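Local structure of cellulase CEL9M (Clostridium cellulolyticum, 1IA6) at residues A[292-297]-A[337-342]; A[296-299]-A[305-308]; A[309-314]-A[420-425]. The protein probably catalyses the endohydrolysis of (1->4)-beta-D-glucosidic linkages in cellulose, lichenin and cereal beta-D-glucans, as a family 9 glycoside hydrolase. All coordinates share one frame; numbering follows the deposited sequence.

Contact 1. Residues A[292-297]-A[337-342]; sequences TTTPGG and VDYILG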
loop_
_atom_site.group_PDB
_atom_site.type_symbol
_atom_site.label_atom_id
_atom_site.label_comp_id
_atom_site.label_asym_id
_atom_site.label_seq_id
_atom_site.Cartn_x
_atom_site.Cartn_y
_atom_site.Cartn_z
ATOM N N THR A 292 1.380 7.433 -21.694
ATOM C CA THR A 292 0.123 7.689 -22.382
ATOM C C THR A 292 -0.824 8.538 -21.548
ATOM O O THR A 292 -0.965 8.328 -20.344
ATOM C CB THR A 292 -0.601 6.370 -22.724
ATOM O OG1 THR A 292 0.246 5.555 -23.540
ATOM C CG2 THR A 292 -1.902 6.652 -23.473
ATOM N N THR A 293 -1.464 9.499 -22.200
ATOM C CA THR A 293 -2.428 10.367 -21.541
ATOM C C THR A 293 -3.769 10.180 -22.243
ATOM O O THR A 293 -3.857 10.303 -23.462
ATOM C CB THR A 293 -2.021 11.849 -21.646
ATOM O OG1 THR A 293 -0.697 12.018 -21.120
ATOM C CG2 THR A 293 -2.998 12.723 -20.856
ATOM N N THR A 294 -4.808 9.867 -21.480
ATOM C CA THR A 294 -6.130 9.676 -22.063
ATOM C C THR A 294 -6.689 11.039 -22.466
ATOM O O THR A 294 -6.194 12.076 -22.022
ATOM C CB THR A 294 -7.098 9.049 -21.051
ATOM O OG1 THR A 294 -7.377 10.001 -20.019
ATOM C CG2 THR A 294 -6.486 7.798 -20.426
ATOM N N PRO A 295 -7.723 11.056 -23.322
ATOM C CA PRO A 295 -8.303 12.336 -23.734
ATOM C C PRO A 295 -8.739 13.116 -22.496
ATOM O O PRO A 295 -8.685 14.343 -22.467
ATOM C CB PRO A 295 -9.489 11.911 -24.594
ATOM C CG PRO A 295 -8.993 10.654 -25.229
ATOM C CD PRO A 295 -8.343 9.940 -24.060
ATOM N N GLY A 296 -9.155 12.379 -21.468
ATOM C CA GLY A 296 -9.602 12.996 -20.230
ATOM C C GLY A 296 -8.502 13.551 -19.340
ATOM O O GLY A 296 -8.791 14.203 -18.340
ATOM N N GLY A 297 -7.244 13.286 -19.682
ATOM C CA GLY A 297 -6.143 13.810 -18.889
ATOM C C GLY A 297 -5.473 12.850 -17.921
ATOM O O GLY A 297 -4.543 13.232 -17.206
ATOM N N VAL A 337 -5.154 13.616 -9.251
ATOM C CA VAL A 337 -6.009 13.524 -8.076
ATOM C C VAL A 337 -7.422 13.990 -8.398
ATOM O O VAL A 337 -8.398 13.317 -8.062
ATOM C CB VAL A 337 -5.473 14.384 -6.915
ATOM C CG1 VAL A 337 -6.454 14.358 -5.757
ATOM C CG2 VAL A 337 -4.122 13.862 -6.465
ATOM N N ASP A 338 -7.535 15.144 -9.051
ATOM C CA ASP A 338 -8.850 15.676 -9.392
ATOM C C ASP A 338 -9.616 14.747 -10.325
ATOM O O ASP A 338 -10.842 14.667 -10.256
ATOM C CB ASP A 338 -8.721 17.071 -10.016
ATOM C CG ASP A 338 -8.236 18.110 -9.016
ATOM O OD1 ASP A 338 -8.228 17.810 -7.803
ATOM O OD2 ASP A 338 -7.871 19.225 -9.437
ATOM N N TYR A 339 -8.895 14.038 -11.188
ATOM C CA TYR A 339 -9.525 13.097 -12.109
ATOM C C TYR A 339 -10.174 11.981 -11.294
ATOM O O TYR A 339 -11.322 11.601 -11.536
ATOM C CB TYR A 339 -8.479 12.523 -13.071
ATOM C CG TYR A 339 -9.035 11.569 -14.109
ATOM C CD1 TYR A 339 -9.396 10.266 -13.766
ATOM C CD2 TYR A 339 -9.197 11.970 -15.436
ATOM C CE1 TYR A 339 -9.902 9.382 -14.719
ATOM C CE2 TYR A 339 -9.703 11.094 -16.400
ATOM C CZ TYR A 339 -10.053 9.802 -16.034
ATOM O OH TYR A 339 -10.550 8.927 -16.976
ATOM N N ILE A 340 -9.433 11.471 -10.316
ATOM C CA ILE A 340 -9.915 10.406 -9.446
ATOM C C ILE A 340 -11.155 10.841 -8.660
ATOM O O ILE A 340 -12.089 10.061 -8.478
ATOM C CB ILE A 340 -8.796 9.971 -8.460
ATOM C CG1 ILE A 340 -7.698 9.235 -9.232
ATOM C CG2 ILE A 340 -9.368 9.097 -7.342
ATOM C CD1 ILE A 340 -6.444 8.965 -8.424
ATOM N N LEU A 341 -11.163 12.094 -8.212
ATOM C CA LEU A 341 -12.274 12.626 -7.432
ATOM C C LEU A 341 -13.542 12.948 -8.225
ATOM O O LEU A 341 -14.595 13.195 -7.631
ATOM C CB LEU A 341 -11.821 13.870 -6.662
ATOM C CG LEU A 341 -10.710 13.631 -5.634
ATOM C CD1 LEU A 341 -10.295 14.952 -4.996
ATOM C CD2 LEU A 341 -11.195 12.657 -4.577
ATOM N N GLY A 342 -13.455 12.964 -9.553
ATOM C CA GLY A 342 -14.649 13.246 -10.333
ATOM C C GLY A 342 -14.488 14.070 -11.594
ATOM O O GLY A 342 -15.416 14.155 -12.393
#
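A type I beta turn from T294 to G297, in the loop between helices 274-289 and 306-323, meets the ring of Y339 on the last turn of helix 327-341. That helix closes in a Schellman motif at G342. Y339 holds its CG anti to the backbone N (chi1 -178°), which carries the ring out from the helix end to the turn. There G296 O lies at the ring edge, in plane, 3.7 Å from Y339 CD2 and 3.8 Å from Y339 CE2. The hydroxyl of T294 comes near obliquely, its OG1 4.4 Å from Y339 CE2. Within the turn, G297 N bonds to T294 O at 2.8 Å, which fixes where the carbonyl of G296 is presented. The polar ends converge on one outside residue, D397: its OD1 is hydrogen-bonded to both Y339 OH and T294 OG1, and its OD2 to G296 N. A carbonyl oxygen beside aromatic C-H groups is probably mildly favourable electrostatically, but the direct contact is small. The arrangement suggests that shared bonding to D397 helps hold the helix end to the loop, alongside packing of the Y339 ring on L298 and P393.

Contact 2. Residues A[296-299]-A[305-308]; sequences GGLK and GVLR. With SO4 (sulfate ion), chain E.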
loop_
_atom_site.group_PDB
_atom_site.type_symbol
_atom_site.label_atom_id
_atom_site.label_comp_id
_atom_site.label_asym_id
_atom_site.label_seq_id
_atom_site.Cartn_x
_atom_site.Cartn_y
_atom_site.Cartn_z
ATOM N N GLY A 296 -9.155 12.379 -21.468
ATOM C CA GLY A 296 -9.602 12.996 -20.230
ATOM C C GLY A 296 -8.502 13.551 -19.340
ATOM O O GLY A 296 -8.791 14.203 -18.340
ATOM N N GLY A 297 -7.244 13.286 -19.682
ATOM C CA GLY A 297 -6.143 13.810 -18.889
ATOM C C GLY A 297 -5.473 12.850 -17.921
ATOM O O GLY A 297 -4.543 13.232 -17.206
ATOM N N LEU A 298 -5.930 11.605 -17.891
ATOM C CA LEU A 298 -5.354 10.607 -16.992
ATOM C C LEU A 298 -4.071 9.999 -17.548
ATOM O O LEU A 298 -4.008 9.644 -18.723
ATOM C CB LEU A 298 -6.361 9.477 -16.748
ATOM C CG LEU A 298 -5.863 8.219 -16.028
ATOM C CD1 LEU A 298 -5.506 8.555 -14.584
ATOM C CD2 LEU A 298 -6.947 7.146 -16.068
ATOM N N LYS A 299 -3.048 9.893 -16.705
ATOM C CA LYS A 299 -1.796 9.263 -17.115
ATOM C C LYS A 299 -2.084 7.771 -16.997
ATOM O O LYS A 299 -2.349 7.263 -15.904
ATOM C CB LYS A 299 -0.654 9.667 -16.180
ATOM C CG LYS A 299 -0.203 11.106 -16.358
ATOM C CD LYS A 299 0.442 11.297 -17.720
ATOM C CE LYS A 299 0.856 12.739 -17.948
ATOM N NZ LYS A 299 1.485 12.901 -19.289
ATOM N N GLY A 305 -5.242 -1.888 -12.542
ATOM C CA GLY A 305 -5.019 -0.974 -11.435
ATOM C C GLY A 305 -4.425 0.318 -11.959
ATOM O O GLY A 305 -3.452 0.835 -11.411
ATOM N N VAL A 306 -5.018 0.855 -13.023
ATOM C CA VAL A 306 -4.498 2.072 -13.628
ATOM C C VAL A 306 -4.484 3.289 -12.702
ATOM O O VAL A 306 -3.518 4.053 -12.707
ATOM C CB VAL A 306 -5.252 2.414 -14.943
ATOM C CG1 VAL A 306 -6.695 2.749 -14.656
ATOM C CG2 VAL A 306 -4.557 3.566 -15.649
ATOM N N LEU A 307 -5.532 3.471 -11.902
ATOM C CA LEU A 307 -5.582 4.618 -10.988
ATOM C C LEU A 307 -4.569 4.456 -9.859
ATOM O O LEU A 307 -4.036 5.437 -9.339
ATOM C CB LEU A 307 -6.990 4.787 -10.412
ATOM C CG LEU A 307 -8.062 5.082 -11.470
ATOM C CD1 LEU A 307 -9.416 5.231 -10.797
ATOM C CD2 LEU A 307 -7.701 6.355 -12.230
ATOM N N ARG A 308 -4.311 3.209 -9.484
ATOM C CA ARG A 308 -3.340 2.905 -8.443
ATOM C C ARG A 308 -1.977 3.464 -8.865
ATOM O O ARG A 308 -1.266 4.066 -8.059
ATOM C CB ARG A 308 -3.293 1.379 -8.228
ATOM C CG ARG A 308 -2.045 0.810 -7.559
ATOM C CD ARG A 308 -0.994 0.454 -8.597
ATOM N NE ARG A 308 -1.486 -0.491 -9.603
ATOM C CZ ARG A 308 -1.569 -1.811 -9.443
ATOM N NH1 ARG A 308 -1.199 -2.386 -8.305
ATOM N NH2 ARG A 308 -2.003 -2.568 -10.443
HETATM S S SO4 E . -1.526 -6.236 -9.557
HETATM O O1 SO4 E . -2.681 -7.116 -9.270
HETATM O O2 SO4 E . -1.223 -5.429 -8.361
HETATM O O3 SO4 E . -1.862 -5.352 -10.693
HETATM O O4 SO4 E . -0.356 -7.069 -9.914
HETATM O O HOH W 1 -1.621 4.940 -14.618
#
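L298 and L307 meet through their methyl ends, their side chains crossing at about a right angle. L307 CD2 sits against both branches of its partner, 3.9 Å from L298 CD1 and 4.0 Å from L298 CD2. L298 CD2 also reaches V306 CG2 at 4.3 Å, so one leucine covers two consecutive helix residues. With chi1 at 170° its branch point swings toward the helix, and chi2 of 67° spreads the methyls over L307 and V306. Nearby a water donates to K299 O and V306 O, each at 2.8 Å, tying loop backbone to helix backbone.

Farther out, G305 O, at the N-cap, accepts from R308 NE at 3.0 Å, a bent bond with the oxygen tilted out of the guanidinium plane. This bond and the bends at chi2 and chi3 turn the guanidinium over the helix start, its edge facing a sulfate, probably from the crystallisation liquor. R308 NH1 donates to sulfate O2 nearly straight (168°), and R308 NH2 to sulfate O3 at 2.8 Å. D414 forms a salt bridge with NH1, and W256 also binds the sulfate.

V306 is about 10 Å, side chain to side chain, from E410, a predicted active-site residue, so the helix start probably borders the catalytic region. P393 and L389 touch the leucines from loops, and L298 rests on Q336 and Y339, so loop 296-299 lies against both helix 327-341 and the start of helix 306-323.

Contact 3. Residues A[309-314]-A[420-425]; sequences YAAAES and VGVLAG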
loop_
_atom_site.group_PDB
_atom_site.type_symbol
_atom_site.label_atom_id
_atom_site.label_comp_id
_atom_site.label_asym_id
_atom_site.label_seq_id
_atom_site.Cartn_x
_atom_site.Cartn_y
_atom_site.Cartn_z
ATOM N N TYR A 309 -1.621 3.287 -10.137
ATOM C CA TYR A 309 -0.345 3.789 -10.635
ATOM C C TYR A 309 -0.295 5.312 -10.692
ATOM O O TYR A 309 0.710 5.914 -10.316
ATOM C CB TYR A 309 -0.050 3.221 -12.028
ATOM C CG TYR A 309 0.235 1.737 -12.034
ATOM C CD1 TYR A 309 1.209 1.195 -11.196
ATOM C CD2 TYR A 309 -0.460 0.872 -12.882
ATOM C CE1 TYR A 309 1.487 -0.168 -11.199
ATOM C CE2 TYR A 309 -0.188 -0.498 -12.893
ATOM C CZ TYR A 309 0.787 -1.008 -12.046
ATOM O OH TYR A 309 1.071 -2.356 -12.040
ATOM N N ALA A 310 -1.373 5.937 -11.167
ATOM C CA ALA A 310 -1.412 7.394 -11.265
ATOM C C ALA A 310 -1.286 8.052 -9.890
ATOM O O ALA A 310 -0.579 9.056 -9.731
ATOM C CB ALA A 310 -2.705 7.843 -11.952
ATOM N N ALA A 311 -1.968 7.484 -8.898
ATOM C CA ALA A 311 -1.917 8.013 -7.538
ATOM C C ALA A 311 -0.531 7.831 -6.918
ATOM O O ALA A 311 -0.024 8.727 -6.247
ATOM C CB ALA A 311 -2.968 7.326 -6.667
ATOM N N ALA A 312 0.075 6.667 -7.142
ATOM C CA ALA A 312 1.399 6.371 -6.596
ATOM C C ALA A 312 2.478 7.309 -7.141
ATOM O O ALA A 312 3.303 7.821 -6.383
ATOM C CB ALA A 312 1.769 4.912 -6.883
ATOM N N GLU A 313 2.481 7.539 -8.449
ATOM C CA GLU A 313 3.480 8.431 -9.031
ATOM C C GLU A 313 3.248 9.849 -8.511
ATOM O O GLU A 313 4.193 10.566 -8.194
ATOM C CB GLU A 313 3.390 8.413 -10.561
ATOM C CG GLU A 313 4.395 9.320 -11.280
ATOM C CD GLU A 313 5.833 8.815 -11.221
ATOM O OE1 GLU A 313 6.053 7.621 -10.921
ATOM O OE2 GLU A 313 6.749 9.617 -11.501
ATOM N N SER A 314 1.984 10.250 -8.417
ATOM C CA SER A 314 1.658 11.587 -7.936
ATOM C C SER A 314 2.126 11.786 -6.495
ATOM O O SER A 314 2.593 12.866 -6.129
ATOM C CB SER A 314 0.152 11.833 -8.048
ATOM O OG SER A 314 -0.256 11.795 -9.408
ATOM N N VAL A 420 -3.964 7.375 -0.120
ATOM C CA VAL A 420 -3.889 8.099 1.142
ATOM C C VAL A 420 -2.743 9.106 1.084
ATOM O O VAL A 420 -2.906 10.268 1.456
ATOM C CB VAL A 420 -3.654 7.145 2.332
ATOM C CG1 VAL A 420 -3.463 7.949 3.611
ATOM C CG2 VAL A 420 -4.833 6.200 2.480
ATOM N N GLY A 421 -1.588 8.656 0.604
ATOM C CA GLY A 421 -0.429 9.527 0.508
ATOM C C GLY A 421 -0.613 10.747 -0.380
ATOM O O GLY A 421 -0.294 11.865 0.025
ATOM N N VAL A 422 -1.124 10.547 -1.592
ATOM C CA VAL A 422 -1.318 11.669 -2.502
ATOM C C VAL A 422 -2.363 12.650 -1.969
ATOM O O VAL A 422 -2.214 13.863 -2.122
ATOM C CB VAL A 422 -1.706 11.193 -3.939
ATOM C CG1 VAL A 422 -3.130 10.673 -3.974
ATOM C CG2 VAL A 422 -1.520 12.341 -4.928
ATOM N N LEU A 423 -3.419 12.139 -1.343
ATOM C CA LEU A 423 -4.443 13.019 -0.787
ATOM C C LEU A 423 -3.862 13.843 0.363
ATOM O O LEU A 423 -4.178 15.025 0.515
ATOM C CB LEU A 423 -5.650 12.205 -0.314
ATOM C CG LEU A 423 -6.541 11.681 -1.448
ATOM C CD1 LEU A 423 -7.630 10.775 -0.896
ATOM C CD2 LEU A 423 -7.157 12.865 -2.188
ATOM N N ALA A 424 -3.010 13.226 1.175
ATOM C CA ALA A 424 -2.390 13.946 2.284
ATOM C C ALA A 424 -1.520 15.058 1.701
ATOM O O ALA A 424 -1.477 16.175 2.227
ATOM C CB ALA A 424 -1.543 12.995 3.133
ATOM N N GLY A 425 -0.834 14.750 0.605
ATOM C CA GLY A 425 0.008 15.743 -0.039
ATOM C C GLY A 425 -0.815 16.839 -0.695
ATOM O O GLY A 425 -0.419 18.005 -0.697
#
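V422 of helix 413-429 packs on A311 and S314 of helix 306-323, two helices of the (alpha/alpha)6 barrel that characterises the family 9 catalytic module. The two segments run in broadly the same direction and come close at one point, where the CA atoms of S314 and V422 are 6.2 Å apart. From its CB outward, V422 meets the other helix with every side-chain atom. CB itself lies 3.8 Å from A311 O, against the helix backbone. CG1, placed between the backbone N and the carbonyl carbon (chi1 73°), reaches the methyl of A311, with CG1 to A311 CB at 4.3 Å. The second branch, CG2, stands anti to the backbone N and makes the tightest approach, 3.6 Å to S314 CB; it also lies 4.0 Å from S314 C. The valine therefore straddles two residues three apart, with one methyl for each.

The small side chains of A311 and S314 permit this close approach. V422 CG2 also touches V337 of helix 327-341, so this methyl is wedged between two helices, and S314 touches Q336 of helix 327-341. The serine hydroxyl is turned back along its own helix: S314 OG, beside the backbone N, donates to A310 O at 2.8 Å, while S314 N reaches that same oxygen from the opposite face of the carbonyl plane.

How the contacts relate
Contacts 1 and 2 begin from the same loop and share G296 and G297, with centres about 6 Å apart; contact 3 is centred about 13 Å from contact 1 and 12 Å from contact 2. Along the chain the loop comes first, then helices 306-323, 327-341 and 413-429. Contacts 2 and 3 both use helix 306-323, at its first turn and the next two, while helix 327-341, which forms one side of contact 1, also packs on both: V337 CG2 is 3.4 Å from V422 CG2, and Y339 CE2 3.7 Å from L298 CB. A largely buried set of contacts thus runs from contact 1, about 21 Å from the chain's centre, to contact 3, about 11 Å from it.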